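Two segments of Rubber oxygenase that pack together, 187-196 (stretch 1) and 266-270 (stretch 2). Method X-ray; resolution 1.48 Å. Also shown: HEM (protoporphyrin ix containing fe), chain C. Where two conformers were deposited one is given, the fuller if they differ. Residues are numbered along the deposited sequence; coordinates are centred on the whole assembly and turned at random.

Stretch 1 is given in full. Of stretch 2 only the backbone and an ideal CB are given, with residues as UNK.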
# COMPACT_ATOMS: atom_id res chain seq x y z
N MET A 187 9.00 -2.30 10.74
CA MET A 187 8.40 -1.33 9.86
C MET A 187 9.15 -0.05 9.76
O MET A 187 9.07 0.63 8.71
CB MET A 187 6.89 -1.08 10.18
CG MET A 187 6.12 -0.25 9.18
SD MET A 187 6.07 -1.06 7.56
CE MET A 187 6.38 0.32 6.50
N ILE A 188 9.90 0.36 10.79
CA ILE A 188 10.71 1.56 10.59
C ILE A 188 11.81 1.33 9.55
O ILE A 188 12.02 2.15 8.68
CB ILE A 188 11.34 1.97 11.90
CG1 ILE A 188 10.23 2.34 12.92
CG2 ILE A 188 12.32 3.14 11.65
CD1 ILE A 188 10.72 2.59 14.32
N VAL A 189 12.44 0.18 9.65
CA VAL A 189 13.43 -0.26 8.66
C VAL A 189 12.82 -0.26 7.26
O VAL A 189 13.38 0.37 6.36
CB VAL A 189 14.01 -1.59 9.03
CG1 VAL A 189 14.98 -2.06 7.98
CG2 VAL A 189 14.63 -1.51 10.42
N THR A 190 11.65 -0.89 7.10
CA THR A 190 11.01 -0.98 5.80
C THR A 190 10.64 0.39 5.31
O THR A 190 10.82 0.71 4.16
CB THR A 190 9.75 -1.84 5.94
OG1 THR A 190 10.23 -3.16 6.22
CG2 THR A 190 8.91 -1.82 4.65
N ALA A 191 10.09 1.24 6.20
CA ALA A 191 9.72 2.58 5.77
C ALA A 191 10.89 3.42 5.31
O ALA A 191 10.82 4.13 4.29
CB ALA A 191 9.00 3.32 6.88
N VAL A 192 11.99 3.39 6.04
CA VAL A 192 13.15 4.16 5.70
C VAL A 192 13.77 3.63 4.36
O VAL A 192 14.09 4.42 3.47
CB VAL A 192 14.18 4.18 6.81
CG1 VAL A 192 15.49 4.77 6.32
CG2 VAL A 192 13.68 4.91 8.02
N LYS A 193 13.87 2.31 4.24
CA LYS A 193 14.36 1.77 2.98
C LYS A 193 13.45 2.12 1.83
O LYS A 193 13.94 2.41 0.74
CB LYS A 193 14.51 0.25 3.13
CG LYS A 193 15.69 -0.15 4.05
CD LYS A 193 15.89 -1.65 4.09
CE LYS A 193 17.03 -2.00 5.01
NZ LYS A 193 17.28 -3.45 5.04
N THR A 194 12.10 2.08 2.01
CA THR A 194 11.18 2.46 0.97
C THR A 194 11.35 3.89 0.57
O THR A 194 11.32 4.24 -0.61
CB THR A 194 9.73 2.14 1.41
OG1 THR A 194 9.59 0.74 1.72
CG2 THR A 194 8.73 2.64 0.33
N ARG A 195 11.47 4.78 1.58
CA ARG A 195 11.71 6.18 1.28
C ARG A 195 12.94 6.37 0.40
O ARG A 195 12.95 7.17 -0.55
CB ARG A 195 11.80 6.91 2.60
CG ARG A 195 11.89 8.36 2.56
CD ARG A 195 11.66 8.96 3.91
NE ARG A 195 11.89 10.33 3.72
CZ ARG A 195 12.10 11.22 4.65
NH1 ARG A 195 12.16 10.84 5.88
NH2 ARG A 195 12.33 12.48 4.32
N MET A 196 13.98 5.59 0.67
CA MET A 196 15.21 5.66 -0.11
C MET A 196 15.01 5.06 -1.53
O MET A 196 15.48 5.68 -2.52
CB MET A 196 16.35 4.90 0.58
CG MET A 196 16.78 5.47 1.91
SD MET A 196 17.88 4.35 2.85
CE MET A 196 19.08 3.99 1.61
N UNK A 266 3.86 9.10 7.47
CA UNK A 266 4.98 10.00 7.90
C UNK A 266 6.29 9.28 7.72
O UNK A 266 7.24 9.90 7.19
CB UNK A 266 4.83 10.44 9.36
N UNK A 267 6.38 8.03 8.13
CA UNK A 267 7.70 7.33 8.05
C UNK A 267 8.08 7.06 6.63
O UNK A 267 9.27 6.99 6.32
CB UNK A 267 7.68 6.01 8.82
N UNK A 268 7.16 7.02 5.71
CA UNK A 268 7.49 6.92 4.26
C UNK A 268 7.87 8.22 3.66
O UNK A 268 8.22 8.27 2.45
CB UNK A 268 6.31 6.35 3.47
N UNK A 269 7.83 9.33 4.41
CA UNK A 269 8.21 10.60 3.89
C UNK A 269 7.11 11.53 3.47
O UNK A 269 7.39 12.60 2.94
CB UNK A 269 9.13 10.37 2.69
N UNK A 270 5.85 11.21 3.79
CA UNK A 270 4.74 12.12 3.52
C UNK A 270 4.75 13.24 4.59
O UNK A 270 4.82 12.94 5.79
CB UNK A 270 3.41 11.37 3.52
CHA HEM C . 9.14 0.63 -4.39
CHB HEM C . 5.85 0.93 -0.97
CHC HEM C . 3.80 4.59 -3.27
CHD HEM C . 6.47 3.57 -7.09
C1A HEM C . 8.42 0.48 -3.25
C2A HEM C . 8.79 -0.49 -2.25
C3A HEM C . 7.84 -0.43 -1.31
C4A HEM C . 6.93 0.56 -1.66
CMA HEM C . 7.81 -1.31 -0.08
CAA HEM C . 10.02 -1.44 -2.24
CBA HEM C . 9.70 -2.70 -3.06
CGA HEM C . 10.66 -3.78 -2.70
O1A HEM C . 11.76 -3.65 -3.24
O2A HEM C . 10.31 -4.70 -1.87
C1B HEM C . 5.02 1.99 -1.29
C2B HEM C . 3.94 2.39 -0.45
C3B HEM C . 3.35 3.42 -1.03
C4B HEM C . 4.04 3.67 -2.29
CMB HEM C . 3.54 1.78 0.88
CAB HEM C . 2.29 4.33 -0.67
CBB HEM C . 1.51 4.31 0.53
C1C HEM C . 4.35 4.65 -4.54
C2C HEM C . 3.79 5.48 -5.59
C3C HEM C . 4.58 5.18 -6.65
C4C HEM C . 5.51 4.15 -6.23
CMC HEM C . 2.69 6.49 -5.46
CAC HEM C . 4.48 5.71 -8.02
CBC HEM C . 3.71 6.76 -8.52
C1D HEM C . 7.42 2.68 -6.68
C2D HEM C . 8.51 2.19 -7.54
C3D HEM C . 9.26 1.37 -6.81
C4D HEM C . 8.67 1.37 -5.47
CMD HEM C . 8.61 2.53 -8.98
CAD HEM C . 10.51 0.57 -7.27
CBD HEM C . 10.01 -0.73 -7.88
CGD HEM C . 11.21 -1.51 -8.42
O1D HEM C . 11.44 -2.63 -7.90
O2D HEM C . 11.96 -1.08 -9.34
NA HEM C . 7.30 1.14 -2.86
NB HEM C . 5.00 2.78 -2.37
NC HEM C . 5.37 3.83 -4.92
ND HEM C . 7.60 2.22 -5.42
FE HEM C . 6.34 2.51 -3.90

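Stretch 1 is a continuous helix, and the side it turns to stretch 2 carries Ile 188, Ala 191, Thr 194 and Arg 195. The last turn of another helix ends against this surface.

Position 266 has helical backbone angles, and nothing of stretch 1 lies within 5.5 Å of its ideal CB. The contact therefore sets little demand, and many side chains would do. The deposited residue is His 266; O of His 266 accepts a hydrogen bond from N of position 269 at 2.9 Å, closing the end of the helix.

At position 267 the CA-to-CB bond points sideways, yet the ideal CB lies 3.6 Å from CB of Ala 191. The small alanine lets the backbones come close, and Ile 188 offers more apolar surface one turn back. A flexible or branched apolar chain would suit: leucine, isoleucine or methionine. It is Met 267, with all three chi angles m, and the bent chain brings its CE to 4.0 Å from CG2 of Ile 188. Its backbone also takes part, through a water that donates to O of Met 267 (2.7 Å) and accepts from NH1 of Arg 195 (2.9 Å).

Position 268 sits opposite Ala 191, with CA atoms 5.1 Å apart, but its CA-to-CB bond points away. A short side chain would leave the space beside CG2 of Thr 194 unfilled, whereas a longer apolar one can turn back, and the apolar heme methyl CMB lies beyond. Leucine or methionine would fit. Leu 268 (chi1 m, chi2 t) places CD2 3.6 Å from CG2 of Thr 194 and 4.3 Å from CB of Ala 191, while its CD1 reaches 3.8 Å from CMB of the heme.

Position 269 has phi near 100° and psi near 11°, and its CA-to-CB direction points toward stretch 1. An ideal CB would lie 2.9 Å from NE of Arg 195, a clash, and would also be jammed against the carbonyl O of the preceding residue. Either constraint favours glycine, the second even without stretch 1. Gly 269 is the residue that leaves the helix in a Schellman motif. Having no side chain, it can lay its CA over one face of the Arg 195 guanidinium, 3.7 Å from NE.

Position 270 has extended backbone angles and points away, with stretch 1 beyond 5.5 Å of its ideal CB. A β-branched residue suits the extended backbone, and it is Val 270.

Stretch 2 266-270: HMLGV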
# COMPACT_ATOMS: atom_id res chain seq x y z
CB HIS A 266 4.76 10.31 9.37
CG HIS A 266 5.81 11.19 9.95
ND1 HIS A 266 7.06 10.80 10.42
CD2 HIS A 266 5.73 12.50 10.17
CE1 HIS A 266 7.68 11.90 10.88
NE2 HIS A 266 6.90 12.95 10.70
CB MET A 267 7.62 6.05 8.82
CG MET A 267 7.34 6.22 10.31
SD MET A 267 8.50 7.30 11.15
CE MET A 267 10.05 6.35 11.08
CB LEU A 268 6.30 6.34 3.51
CG LEU A 268 6.03 4.89 3.82
CD1 LEU A 268 4.59 4.45 3.43
CD2 LEU A 268 7.04 4.01 3.14
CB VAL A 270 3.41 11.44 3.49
CG1 VAL A 270 2.34 12.49 3.15
CG2 VAL A 270 3.44 10.30 2.44
O HOH W 1 11.18 8.62 7.41
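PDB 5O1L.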